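Local coordinates for FAD-binding PCMH-type domain-containing protein (Gibberella zeae, PDB 6YJO), which probably acts as an oligosaccharide-oxidising flavoenzyme of the oxygen-dependent FAD-linked oxidoreductase family, carrying an FAD that is covalently attached at two points, at residues A[183-188]-A[411-416]; A[193-198]-A[211-216]; A[273-278]-A[299-304]; A[287-292]-A[321-326]; A[350-355]-A[447-452]. All coordinates share one frame; numbering follows the deposited sequence.

Contact 1: A[183-188]-A[411-416]; sequences HGLTLD and PHRDKL
Arg413 is the residue of 411-416 that crosses to 183-188, where its guanidinium meets Asp188 in a salt bridge. Its CG stands beside the backbone N (chi1 -68°) and the chain is extended from there to NE, carrying the charged end across a backbone gap of 10.0 Å between the CA atoms of Arg413 and Leu185. Arg413 NH2 binds Asp188 OD1 at 2.6 Å, nearly along the C-O axis. Arg413 NH1 adds two weak bonds, to OD1 and, at 3.3 Å, to OD2 of Asp188. The two planes are turned 42° apart, and the carboxylate does not meet the guanidinium flat. Leu187 CD1 lies 3.4 Å from Arg413 NH2, near the guanidinium plane. Asp188 OD2 also receives the backbone N of Leu185 from above the carboxylate plane, at 3.0 Å, which helps fix its rotation; Arg413 NH1 has a further acceptor in Val394 O. Two residues on, Lys415 turns its NZ back to Asp414 OD1 (2.7 Å), and Leu416 leads into strand 417-423. The largely buried ion pair thus ties the flavin-binding part, where Leu185 packs near Tyr176, to the seven-stranded antiparallel sheet that characterises the substrate domain of berberine-bridge-enzyme-like oxidases.

Contact 2: A[193-198]-A[211-216]; sequences ATIVLT and YDLTWA
Leu213 drops from helix 211-220 onto Ile195 and Leu197 of the chain at 193-198, a helix laid over a beta sheet in the FAD-binding part of the fold. Strand 190-196 pairs with 202-206 as a hairpin, the helix follows, and strand 226-236 then returns along the other edge of 190-196, antiparallel to it. The helix therefore spans the sheet whose strands it connects. Leu213 points at the strand with CG anti to its own backbone N (chi1 174°), and the chain ends with CD2 foremost. Ile195 and Leu197 approach it obliquely from the opposite side, each offering one methyl: CG2 from Ile195 and CD2 from Leu197. The CB of Ile195 faces the helix directly, whereas the CB of Leu197 does not point at the helix and only the end of its side chain comes near. The backbones stay well apart, with 10.0 Å between the CA atoms of Ile195 and Leu213, and the leucine bridges that gap. Leu489 of helix 479-489 also packs on Leu213. The surroundings change along 193-198: Ile195 lies close to Val227, which binds FAD, while Leu197 touches the attached glycan. At the meeting point three methyls form a triangle: Leu213 CD2 sits 4.4 Å from Ile195 CG2 and 4.2 Å from Leu197 CD2, and Ile195 CG2 and Leu197 CD2 are themselves 4.2 Å apart.

Contact 3: A[273-278]-A[299-304]; sequences LNMQIY and TALRPL
Neither segment brings a ring or amide to the point where Met275 meets Leu301 and Leu304; the flat groups stand around it. Phe265 of helix 252-268 packs on both Leu273 and Leu304, and Tyr290 of the adjoining strand on both Leu273 and Ala300. Within this ring-lined setting Met275 and Leu304 reach toward each other tip to tip. The methionine leaves the strand with an off-staggered chi1 of -143° and bends at its last torsion, and CE of Met275 comes 3.4 Å from Leu304 CD2, a tight approach. Strands 273-280 and 283-290 form an antiparallel hairpin of the seven-stranded sheet, and helix 294-308, next in the chain, folds back over one face of it beside helix 252-268. Met262 of that neighbouring helix also touches Met275. The sulphur lies between the two leucines: Met275 SD is 3.9 Å from Leu304 CD2 and 4.3 Å from Leu301 CD2. At Pro303 the helix is kinked, the N atoms of 303 and 304 lacking a bond to the preceding turn.

Contact 4: A[287-292]-A[321-326]; sequences QGVYYG and IQMLNK
Tyr291 OH, hydrogen-bonded to Phe178 O, is touched from the helix by the methyl of Met323, whose CE stands 3.8 Å from that OH. The methyl lies at the edge of the tyrosine ring, near its plane, and the two side chains cross at about a right angle. One face of the same ring is taken by Val289, with CG1 3.6 Å above the plane and displaced toward the rim. Met323 fits round this pair because its CG is anti to the backbone N (chi1 173°) and the chain then bends at both later torsions; the upper part rests on the valine and the end curls to the tyrosine. Met323 CG lies 3.6 Å from Val289 CG2, and Met323 SD 3.9 Å from the same methyl. Here the backbones come rather near, at 8.0 Å between the CA atoms of Val289 and Met323. Tyr291 is the centre of an inverse gamma turn, just where the strand ends, so the chain turns off while its ring still packs beside the valine. Strand 283-290 runs between 242-248 and 273-280 in the antiparallel sheet. Helix 320-326 lies against it on the side of Val289, with Ile321 and Leu324 turned to Phe150 and Ala146 of helix 142-152, while Tyr290 packs on helix 294-308.

Contact 5: A[350-355]-A[447-452]; sequences LMTKAL and KTMADG
Leu355 and Met449 bring their CA atoms to 8.2 Å where the chain has just left strand 346-352 and the loop after helix 431-446 passes by. That strand is an outermost one of the seven-stranded antiparallel sheet, so the loop packs against the end of an edge strand. Met449 carries the contact. Its CB points at 350-355, chi1 is off-staggered at -130°, and the chain runs extended to SD and then bends at its last torsion (chi3 -73°), which swings CE round. Thr352 meets this methyl at about a right angle and with its CG2 alone. The threonine's OG1 is turned elsewhere, hydrogen-bonded to Trp419 NE1 of the adjacent strand, with a weak bond to Lys353 O as well. Trp454 and Gln359 also touch Met449, and Val445 and Val360 pack on Leu355. Further along the loop, Asp451 makes salt bridges to Lys472 and Arg473. The methionine methyl ends up shared between two partners: Met449 CE is 4.2 Å from Thr352 CG2 and 4.2 Å from Leu355 CG.

In the fold
Contacts 3, 4 and 5 all reach the seven-stranded antiparallel sheet. Contacts 3 and 4 share the hairpin of strands 273-280 and 283-290, their centres 13 Å apart, and their segments alternate along the chain; contact 5 lies at the edge strand, its centre about 23 Å from that of contact 3. Contact 2 belongs to the FAD-binding part, its centre about 38 Å from that of contact 3 and on the opposite side of the chain's centre. Contact 1 closes a long loop that encloses contacts 2, 3 and 4, and touches contact 5 through Leu416 N and Thr352 O. It thereby joins the flavin-binding half to the sheet, with the cofactor close by.

Contact 1: A[183-188]-A[411-416]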
# COMPACT_ATOMS: atom_id res chain seq x y z
N HIS A 183 11.17 -10.08 -5.40
CA HIS A 183 10.51 -11.06 -4.56
C HIS A 183 9.00 -10.89 -4.48
O HIS A 183 8.35 -11.63 -3.73
CB HIS A 183 11.10 -11.01 -3.14
CG HIS A 183 12.55 -11.38 -3.07
ND1 HIS A 183 13.50 -10.56 -2.49
CD2 HIS A 183 13.22 -12.47 -3.50
CE1 HIS A 183 14.69 -11.13 -2.57
NE2 HIS A 183 14.55 -12.29 -3.18
N GLY A 184 8.42 -9.95 -5.22
CA GLY A 184 6.98 -9.87 -5.39
C GLY A 184 6.32 -8.90 -4.43
O GLY A 184 6.93 -8.36 -3.50
N LEU A 185 5.04 -8.66 -4.69
CA LEU A 185 4.21 -7.93 -3.74
C LEU A 185 4.13 -8.70 -2.42
O LEU A 185 4.33 -9.91 -2.37
CB LEU A 185 2.79 -7.74 -4.29
CG LEU A 185 2.62 -7.03 -5.64
CD1 LEU A 185 1.17 -7.14 -6.08
CD2 LEU A 185 3.04 -5.56 -5.56
N THR A 186 3.83 -7.97 -1.35
CA THR A 186 3.66 -8.61 -0.05
C THR A 186 2.59 -9.69 -0.11
O THR A 186 2.74 -10.76 0.49
CB THR A 186 3.30 -7.58 1.02
OG1 THR A 186 4.15 -6.43 0.89
CG2 THR A 186 3.47 -8.19 2.41
N LEU A 187 1.50 -9.44 -0.85
CA LEU A 187 0.44 -10.44 -0.94
C LEU A 187 0.82 -11.62 -1.81
O LEU A 187 0.13 -12.65 -1.77
CB LEU A 187 -0.86 -9.81 -1.46
CG LEU A 187 -0.91 -9.13 -2.83
CD1 LEU A 187 -0.83 -10.12 -3.98
CD2 LEU A 187 -2.19 -8.32 -2.92
N ASP A 188 1.90 -11.52 -2.60
CA ASP A 188 2.35 -12.66 -3.38
C ASP A 188 2.93 -13.75 -2.49
O ASP A 188 2.92 -14.93 -2.87
CB ASP A 188 3.37 -12.22 -4.43
CG ASP A 188 2.75 -11.37 -5.53
OD1 ASP A 188 1.52 -11.42 -5.71
OD2 ASP A 188 3.51 -10.66 -6.23
N PRO A 411 -5.46 -6.94 -9.89
CA PRO A 411 -5.66 -7.03 -11.34
C PRO A 411 -4.53 -6.49 -12.21
O PRO A 411 -4.59 -6.63 -13.44
CB PRO A 411 -6.93 -6.20 -11.54
CG PRO A 411 -6.75 -5.08 -10.54
CD PRO A 411 -5.99 -5.67 -9.36
N HIS A 412 -3.51 -5.88 -11.61
CA HIS A 412 -2.57 -5.03 -12.34
C HIS A 412 -1.24 -5.71 -12.64
O HIS A 412 -0.26 -5.02 -12.96
CB HIS A 412 -2.35 -3.73 -11.58
CG HIS A 412 -3.60 -2.96 -11.31
ND1 HIS A 412 -4.47 -2.57 -12.31
CD2 HIS A 412 -4.14 -2.51 -10.15
CE1 HIS A 412 -5.48 -1.91 -11.78
NE2 HIS A 412 -5.31 -1.86 -10.47
N ARG A 413 -1.17 -7.04 -12.56
CA ARG A 413 0.09 -7.71 -12.89
C ARG A 413 0.50 -7.48 -14.34
O ARG A 413 1.68 -7.64 -14.67
CB ARG A 413 -0.02 -9.21 -12.61
CG ARG A 413 -0.13 -9.52 -11.13
CD ARG A 413 -0.22 -11.01 -10.84
NE ARG A 413 -0.75 -11.22 -9.49
CZ ARG A 413 -0.07 -10.93 -8.38
NH1 ARG A 413 1.15 -10.43 -8.46
NH2 ARG A 413 -0.63 -11.15 -7.20
N ASP A 414 -0.44 -7.10 -15.20
CA ASP A 414 -0.12 -6.78 -16.59
C ASP A 414 0.37 -5.35 -16.76
O ASP A 414 0.79 -4.99 -17.86
CB ASP A 414 -1.35 -7.02 -17.48
CG ASP A 414 -2.54 -6.16 -17.07
OD1 ASP A 414 -2.47 -5.48 -16.03
OD2 ASP A 414 -3.55 -6.17 -17.81
N LYS A 415 0.31 -4.53 -15.72
CA LYS A 415 0.78 -3.16 -15.82
C LYS A 415 2.30 -3.10 -15.68
O LYS A 415 2.94 -4.00 -15.11
CB LYS A 415 0.12 -2.28 -14.75
CG LYS A 415 -1.40 -2.35 -14.73
CD LYS A 415 -2.01 -2.00 -16.09
CE LYS A 415 -3.53 -2.01 -16.04
NZ LYS A 415 -4.08 -3.35 -15.66
N LEU A 416 2.88 -2.03 -16.21
CA LEU A 416 4.33 -1.86 -16.18
C LEU A 416 4.80 -0.82 -15.18
O LEU A 416 5.86 -1.00 -14.58
CB LEU A 416 4.84 -1.46 -17.57
CG LEU A 416 6.35 -1.23 -17.71
CD1 LEU A 416 7.12 -2.52 -17.46
CD2 LEU A 416 6.68 -0.66 -19.07

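Contact 2: A[193-198]-A[211-216]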
# COMPACT_ATOMS: atom_id res chain seq x y z
N ALA A 193 -4.87 -16.22 6.53
CA ALA A 193 -5.08 -15.35 7.68
C ALA A 193 -6.27 -15.81 8.51
O ALA A 193 -7.31 -16.18 7.96
CB ALA A 193 -5.32 -13.90 7.24
N THR A 194 -6.09 -15.78 9.82
CA THR A 194 -7.22 -15.84 10.74
C THR A 194 -8.04 -14.57 10.58
O THR A 194 -7.51 -13.46 10.74
CB THR A 194 -6.72 -16.00 12.18
OG1 THR A 194 -5.79 -17.10 12.24
CG2 THR A 194 -7.88 -16.25 13.13
N ILE A 195 -9.31 -14.71 10.24
CA ILE A 195 -10.16 -13.57 9.90
C ILE A 195 -11.52 -13.74 10.57
O ILE A 195 -12.03 -14.86 10.68
CB ILE A 195 -10.31 -13.42 8.37
CG1 ILE A 195 -11.21 -12.22 8.04
CG2 ILE A 195 -10.88 -14.70 7.75
CD1 ILE A 195 -11.23 -11.88 6.56
N VAL A 196 -12.09 -12.63 11.02
CA VAL A 196 -13.39 -12.61 11.67
C VAL A 196 -14.41 -12.06 10.68
O VAL A 196 -14.34 -10.90 10.28
CB VAL A 196 -13.37 -11.76 12.96
CG1 VAL A 196 -14.73 -11.78 13.65
CG2 VAL A 196 -12.28 -12.27 13.90
N LEU A 197 -15.36 -12.90 10.29
CA LEU A 197 -16.41 -12.47 9.38
C LEU A 197 -17.45 -11.63 10.12
O LEU A 197 -17.49 -11.58 11.35
CB LEU A 197 -17.06 -13.67 8.70
CG LEU A 197 -16.09 -14.71 8.14
CD1 LEU A 197 -16.85 -15.80 7.38
CD2 LEU A 197 -15.04 -14.05 7.24
N THR A 198 -18.32 -10.98 9.34
CA THR A 198 -19.24 -9.99 9.91
C THR A 198 -20.10 -10.58 11.02
O THR A 198 -20.55 -9.83 11.90
CB THR A 198 -20.13 -9.41 8.81
OG1 THR A 198 -21.03 -8.45 9.39
CG2 THR A 198 -20.92 -10.50 8.12
N TYR A 211 -11.07 -20.89 -1.04
CA TYR A 211 -10.33 -20.40 -2.21
C TYR A 211 -10.73 -18.98 -2.58
O TYR A 211 -9.87 -18.13 -2.85
CB TYR A 211 -10.56 -21.35 -3.39
CG TYR A 211 -9.56 -21.20 -4.52
CD1 TYR A 211 -8.29 -21.75 -4.42
CD2 TYR A 211 -9.89 -20.50 -5.68
CE1 TYR A 211 -7.37 -21.61 -5.45
CE2 TYR A 211 -8.97 -20.37 -6.71
CZ TYR A 211 -7.72 -20.92 -6.59
OH TYR A 211 -6.79 -20.79 -7.60
N ASP A 212 -12.04 -18.70 -2.61
CA ASP A 212 -12.51 -17.39 -3.07
C ASP A 212 -12.27 -16.31 -2.03
O ASP A 212 -11.87 -15.19 -2.37
CB ASP A 212 -14.00 -17.46 -3.41
CG ASP A 212 -14.27 -18.24 -4.68
OD1 ASP A 212 -13.35 -18.40 -5.51
OD2 ASP A 212 -15.42 -18.70 -4.84
N LEU A 213 -12.52 -16.61 -0.75
CA LEU A 213 -12.25 -15.65 0.31
C LEU A 213 -10.77 -15.26 0.32
O LEU A 213 -10.43 -14.07 0.36
CB LEU A 213 -12.67 -16.22 1.66
CG LEU A 213 -12.34 -15.41 2.91
CD1 LEU A 213 -12.77 -13.96 2.74
CD2 LEU A 213 -13.02 -16.04 4.12
N THR A 214 -9.88 -16.26 0.26
CA THR A 214 -8.45 -15.98 0.22
C THR A 214 -8.09 -15.20 -1.03
O THR A 214 -7.20 -14.34 -1.01
CB THR A 214 -7.67 -17.30 0.27
OG1 THR A 214 -8.08 -18.06 1.42
CG2 THR A 214 -6.17 -17.05 0.34
N TRP A 215 -8.77 -15.49 -2.14
CA TRP A 215 -8.56 -14.74 -3.38
C TRP A 215 -8.88 -13.27 -3.18
O TRP A 215 -8.15 -12.39 -3.66
CB TRP A 215 -9.41 -15.36 -4.48
CG TRP A 215 -9.48 -14.58 -5.76
CD1 TRP A 215 -8.65 -14.69 -6.84
CD2 TRP A 215 -10.46 -13.60 -6.10
NE1 TRP A 215 -9.05 -13.82 -7.83
CE2 TRP A 215 -10.16 -13.14 -7.40
CE3 TRP A 215 -11.56 -13.05 -5.44
CZ2 TRP A 215 -10.91 -12.17 -8.04
CZ3 TRP A 215 -12.31 -12.08 -6.07
CH2 TRP A 215 -11.99 -11.65 -7.37
N ALA A 216 -9.96 -12.97 -2.45
CA ALA A 216 -10.32 -11.58 -2.19
C ALA A 216 -9.36 -10.94 -1.20
O ALA A 216 -9.05 -9.74 -1.31
CB ALA A 216 -11.76 -11.50 -1.67

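Contact 3: A[273-278]-A[299-304]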
# COMPACT_ATOMS: atom_id res chain seq x y z
N LEU A 273 17.29 -5.98 -9.87
CA LEU A 273 17.29 -4.52 -9.90
C LEU A 273 15.90 -3.98 -9.58
O LEU A 273 14.91 -4.43 -10.17
CB LEU A 273 17.75 -4.02 -11.27
CG LEU A 273 17.80 -2.51 -11.50
CD1 LEU A 273 18.86 -1.84 -10.64
CD2 LEU A 273 18.04 -2.24 -12.97
N ASN A 274 15.83 -3.03 -8.65
CA ASN A 274 14.59 -2.38 -8.25
C ASN A 274 14.77 -0.88 -8.37
O ASN A 274 15.76 -0.33 -7.87
CB ASN A 274 14.21 -2.76 -6.81
CG ASN A 274 13.99 -4.26 -6.65
OD1 ASN A 274 12.86 -4.74 -6.69
ND2 ASN A 274 15.08 -5.00 -6.46
N MET A 275 13.82 -0.20 -9.02
CA MET A 275 14.02 1.20 -9.38
C MET A 275 12.72 1.98 -9.30
O MET A 275 11.63 1.43 -9.50
CB MET A 275 14.58 1.31 -10.80
CG MET A 275 15.58 2.43 -10.98
SD MET A 275 16.47 2.32 -12.54
CE MET A 275 15.26 3.04 -13.65
N GLN A 276 12.85 3.27 -8.98
CA GLN A 276 11.80 4.26 -9.15
C GLN A 276 12.47 5.57 -9.54
O GLN A 276 13.69 5.71 -9.44
CB GLN A 276 10.95 4.41 -7.88
CG GLN A 276 11.51 5.37 -6.84
CD GLN A 276 10.70 5.43 -5.55
OE1 GLN A 276 11.10 6.07 -4.59
NE2 GLN A 276 9.54 4.77 -5.54
N ILE A 277 11.67 6.54 -9.99
CA ILE A 277 12.16 7.89 -10.26
C ILE A 277 11.28 8.89 -9.53
O ILE A 277 10.09 9.02 -9.83
CB ILE A 277 12.21 8.22 -11.76
CG1 ILE A 277 12.71 9.66 -11.95
CG2 ILE A 277 10.84 8.04 -12.42
CD1 ILE A 277 12.96 10.06 -13.38
N TYR A 278 11.88 9.60 -8.57
CA TYR A 278 11.24 10.77 -7.97
C TYR A 278 11.32 11.94 -8.95
O TYR A 278 12.40 12.28 -9.44
CB TYR A 278 11.95 11.12 -6.66
CG TYR A 278 11.69 12.52 -6.14
CD1 TYR A 278 12.35 13.62 -6.67
CD2 TYR A 278 10.80 12.73 -5.10
CE1 TYR A 278 12.12 14.89 -6.20
CE2 TYR A 278 10.56 14.01 -4.61
CZ TYR A 278 11.22 15.08 -5.17
OH TYR A 278 10.99 16.35 -4.69
N THR A 299 26.96 -2.76 -14.39
CA THR A 299 26.66 -3.39 -15.67
C THR A 299 25.16 -3.38 -15.96
O THR A 299 24.75 -3.27 -17.12
CB THR A 299 27.19 -4.82 -15.69
OG1 THR A 299 26.79 -5.50 -14.49
CG2 THR A 299 28.71 -4.82 -15.80
N ALA A 300 24.32 -3.50 -14.92
CA ALA A 300 22.88 -3.50 -15.14
C ALA A 300 22.39 -2.12 -15.57
O ALA A 300 21.47 -2.02 -16.39
CB ALA A 300 22.16 -3.94 -13.86
N LEU A 301 22.99 -1.06 -15.03
CA LEU A 301 22.55 0.30 -15.33
C LEU A 301 23.14 0.84 -16.62
O LEU A 301 22.63 1.83 -17.16
CB LEU A 301 22.93 1.23 -14.18
CG LEU A 301 22.06 1.16 -12.93
CD1 LEU A 301 22.61 2.08 -11.85
CD2 LEU A 301 20.62 1.52 -13.26
N ARG A 302 24.21 0.23 -17.13
CA ARG A 302 24.91 0.77 -18.30
C ARG A 302 23.97 1.12 -19.45
O ARG A 302 24.13 2.20 -20.03
CB ARG A 302 25.99 -0.22 -18.75
CG ARG A 302 27.05 0.41 -19.64
CD ARG A 302 28.19 -0.56 -19.99
NE ARG A 302 28.74 -1.24 -18.81
CZ ARG A 302 29.43 -0.64 -17.85
NH1 ARG A 302 29.67 0.67 -17.90
NH2 ARG A 302 29.89 -1.35 -16.83
N PRO A 303 23.01 0.27 -19.84
CA PRO A 303 22.16 0.65 -20.99
C PRO A 303 21.27 1.85 -20.71
O PRO A 303 21.08 2.69 -21.60
CB PRO A 303 21.34 -0.62 -21.25
CG PRO A 303 22.04 -1.72 -20.50
CD PRO A 303 22.66 -1.05 -19.31
N LEU A 304 20.73 1.96 -19.49
CA LEU A 304 19.88 3.11 -19.17
C LEU A 304 20.71 4.38 -19.03
O LEU A 304 20.35 5.43 -19.57
CB LEU A 304 19.08 2.83 -17.90
CG LEU A 304 18.33 4.01 -17.28
CD1 LEU A 304 17.36 4.63 -18.28
CD2 LEU A 304 17.59 3.56 -16.03

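Contact 4: A[287-292]-A[321-326]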
# COMPACT_ATOMS: atom_id res chain seq x y z
N GLN A 287 16.33 6.44 -8.18
CA GLN A 287 16.84 5.78 -6.99
C GLN A 287 16.23 4.39 -6.88
O GLN A 287 15.07 4.18 -7.26
CB GLN A 287 16.51 6.60 -5.73
CG GLN A 287 15.01 6.72 -5.45
CD GLN A 287 14.68 7.84 -4.47
OE1 GLN A 287 15.52 8.67 -4.16
NE2 GLN A 287 13.44 7.85 -3.98
N GLY A 288 17.00 3.45 -6.34
CA GLY A 288 16.51 2.09 -6.20
C GLY A 288 17.46 1.23 -5.40
O GLY A 288 18.29 1.74 -4.64
N VAL A 289 17.31 -0.08 -5.56
CA VAL A 289 18.10 -1.07 -4.83
C VAL A 289 18.46 -2.21 -5.77
O VAL A 289 17.60 -2.75 -6.47
CB VAL A 289 17.35 -1.62 -3.60
CG1 VAL A 289 18.16 -2.74 -2.96
CG2 VAL A 289 17.07 -0.51 -2.59
N TYR A 290 19.74 -2.59 -5.78
CA TYR A 290 20.23 -3.74 -6.52
C TYR A 290 20.76 -4.76 -5.52
O TYR A 290 21.73 -4.48 -4.80
CB TYR A 290 21.31 -3.34 -7.52
CG TYR A 290 21.80 -4.48 -8.39
CD1 TYR A 290 21.11 -4.83 -9.55
CD2 TYR A 290 22.93 -5.21 -8.05
CE1 TYR A 290 21.55 -5.87 -10.34
CE2 TYR A 290 23.38 -6.26 -8.85
CZ TYR A 290 22.68 -6.58 -9.99
OH TYR A 290 23.11 -7.62 -10.78
N TYR A 291 20.14 -5.93 -5.48
CA TYR A 291 20.58 -7.00 -4.58
C TYR A 291 21.76 -7.70 -5.25
O TYR A 291 21.63 -8.69 -5.96
CB TYR A 291 19.43 -7.95 -4.27
CG TYR A 291 18.30 -7.22 -3.58
CD1 TYR A 291 18.44 -6.79 -2.26
CD2 TYR A 291 17.12 -6.92 -4.24
CE1 TYR A 291 17.43 -6.10 -1.63
CE2 TYR A 291 16.10 -6.23 -3.61
CZ TYR A 291 16.26 -5.83 -2.30
OH TYR A 291 15.25 -5.14 -1.67
N GLY A 292 22.94 -7.15 -4.99
CA GLY A 292 24.16 -7.60 -5.63
C GLY A 292 25.27 -6.60 -5.37
O GLY A 292 25.13 -5.68 -4.56
N ILE A 321 19.12 -4.77 6.53
CA ILE A 321 18.54 -3.82 7.47
C ILE A 321 19.10 -2.42 7.22
O ILE A 321 18.44 -1.42 7.51
CB ILE A 321 18.79 -4.29 8.92
CG1 ILE A 321 18.03 -5.60 9.18
CG2 ILE A 321 18.36 -3.22 9.92
CD1 ILE A 321 16.51 -5.46 9.18
N GLN A 322 20.31 -2.33 6.68
CA GLN A 322 20.87 -1.03 6.35
C GLN A 322 20.08 -0.37 5.22
O GLN A 322 19.78 0.83 5.28
CB GLN A 322 22.35 -1.18 5.97
CG GLN A 322 23.20 0.02 6.26
CD GLN A 322 24.68 -0.32 6.33
OE1 GLN A 322 25.10 -1.42 5.94
NE2 GLN A 322 25.48 0.61 6.84
N MET A 323 19.72 -1.14 4.19
CA MET A 323 18.96 -0.58 3.08
C MET A 323 17.58 -0.14 3.52
O MET A 323 17.08 0.90 3.07
CB MET A 323 18.87 -1.60 1.95
CG MET A 323 17.95 -1.20 0.79
SD MET A 323 16.19 -1.52 1.07
CE MET A 323 16.20 -3.27 1.49
N LEU A 324 16.93 -0.91 4.39
CA LEU A 324 15.61 -0.52 4.89
C LEU A 324 15.69 0.76 5.71
O LEU A 324 14.75 1.57 5.70
CB LEU A 324 15.00 -1.65 5.72
CG LEU A 324 14.67 -2.94 4.96
CD1 LEU A 324 14.16 -4.01 5.92
CD2 LEU A 324 13.66 -2.68 3.85
N ASN A 325 16.81 0.97 6.43
CA ASN A 325 16.98 2.21 7.17
C ASN A 325 17.27 3.39 6.26
O ASN A 325 16.83 4.52 6.53
CB ASN A 325 18.10 2.06 8.20
CG ASN A 325 17.60 1.51 9.52
OD1 ASN A 325 16.77 2.13 10.19
ND2 ASN A 325 18.12 0.35 9.92
N LYS A 326 18.00 3.17 5.16
CA LYS A 326 18.34 4.28 4.28
C LYS A 326 17.11 4.83 3.58
O LYS A 326 17.07 6.02 3.22
CB LYS A 326 19.38 3.85 3.24
CG LYS A 326 19.72 4.94 2.23
CD LYS A 326 21.16 4.81 1.72
CE LYS A 326 21.51 5.92 0.73
NZ LYS A 326 20.64 5.89 -0.48

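Contact 5: A[350-355]-A[447-452]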
# COMPACT_ATOMS: atom_id res chain seq x y z
N LEU A 350 -1.43 5.78 -10.45
CA LEU A 350 -1.76 5.20 -11.74
C LEU A 350 -1.04 3.86 -11.85
O LEU A 350 0.04 3.68 -11.29
CB LEU A 350 -1.37 6.10 -12.91
CG LEU A 350 -2.26 7.30 -13.20
CD1 LEU A 350 -1.65 8.13 -14.33
CD2 LEU A 350 -3.67 6.86 -13.57
N MET A 351 -1.66 2.93 -12.56
CA MET A 351 -1.10 1.61 -12.85
C MET A 351 -1.14 1.44 -14.37
O MET A 351 -2.00 0.74 -14.91
CB MET A 351 -1.87 0.50 -12.12
CG MET A 351 -1.78 0.57 -10.60
SD MET A 351 -0.99 -0.87 -9.86
CE MET A 351 0.64 -0.78 -10.59
N THR A 352 -0.20 2.08 -15.05
CA THR A 352 -0.21 2.17 -16.51
C THR A 352 0.59 1.04 -17.14
O THR A 352 1.43 0.39 -16.51
CB THR A 352 0.37 3.50 -16.99
OG1 THR A 352 1.76 3.57 -16.67
CG2 THR A 352 -0.36 4.67 -16.36
N LYS A 353 0.31 0.81 -18.42
CA LYS A 353 1.23 0.14 -19.32
C LYS A 353 2.22 1.15 -19.88
O LYS A 353 2.15 2.35 -19.60
CB LYS A 353 0.45 -0.54 -20.45
CG LYS A 353 -0.50 -1.63 -19.97
CD LYS A 353 -1.43 -2.08 -21.08
CE LYS A 353 -2.25 -3.30 -20.66
NZ LYS A 353 -1.46 -4.55 -20.66
N ALA A 354 3.17 0.65 -20.67
CA ALA A 354 4.09 1.50 -21.41
C ALA A 354 3.37 2.65 -22.10
O ALA A 354 2.50 2.43 -22.95
CB ALA A 354 4.83 0.65 -22.44
N LEU A 355 3.71 3.88 -21.73
CA LEU A 355 3.16 5.05 -22.40
C LEU A 355 3.73 5.19 -23.81
O LEU A 355 4.87 4.82 -24.09
CB LEU A 355 3.47 6.32 -21.60
CG LEU A 355 2.53 6.71 -20.45
CD1 LEU A 355 2.60 5.70 -19.31
CD2 LEU A 355 2.87 8.12 -19.97
N LYS A 447 -5.26 10.52 -20.88
CA LYS A 447 -6.18 11.04 -21.89
C LYS A 447 -6.23 10.18 -23.15
O LYS A 447 -7.31 9.80 -23.61
CB LYS A 447 -5.78 12.48 -22.25
CG LYS A 447 -6.43 13.53 -21.35
CD LYS A 447 -5.99 14.95 -21.71
CE LYS A 447 -6.50 15.38 -23.07
NZ LYS A 447 -6.48 16.87 -23.24
N THR A 448 -5.06 9.88 -23.73
CA THR A 448 -5.00 9.13 -24.98
C THR A 448 -5.08 7.62 -24.79
O THR A 448 -5.20 6.88 -25.77
CB THR A 448 -3.71 9.48 -25.72
OG1 THR A 448 -3.67 10.90 -25.97
CG2 THR A 448 -3.60 8.74 -27.05
N MET A 449 -5.06 7.14 -23.54
CA MET A 449 -4.98 5.72 -23.27
C MET A 449 -6.37 5.08 -23.34
O MET A 449 -7.35 5.67 -22.88
CB MET A 449 -4.37 5.50 -21.88
CG MET A 449 -3.23 4.49 -21.82
SD MET A 449 -2.50 4.42 -20.18
CE MET A 449 -1.60 5.96 -20.14
N ALA A 450 -6.44 3.88 -23.92
CA ALA A 450 -7.69 3.13 -23.93
C ALA A 450 -8.25 3.02 -22.52
O ALA A 450 -7.53 2.71 -21.57
CB ALA A 450 -7.45 1.73 -24.52
N ASP A 451 -9.56 3.28 -22.40
CA ASP A 451 -10.17 3.46 -21.09
C ASP A 451 -9.91 2.28 -20.15
O ASP A 451 -9.92 2.45 -18.92
CB ASP A 451 -11.67 3.68 -21.23
CG ASP A 451 -12.33 4.02 -19.92
OD1 ASP A 451 -12.25 5.19 -19.50
OD2 ASP A 451 -12.92 3.10 -19.30
N GLY A 452 -9.67 1.09 -20.70
CA GLY A 452 -9.46 -0.09 -19.88
C GLY A 452 -8.05 -0.63 -19.91
O GLY A 452 -7.83 -1.81 -19.61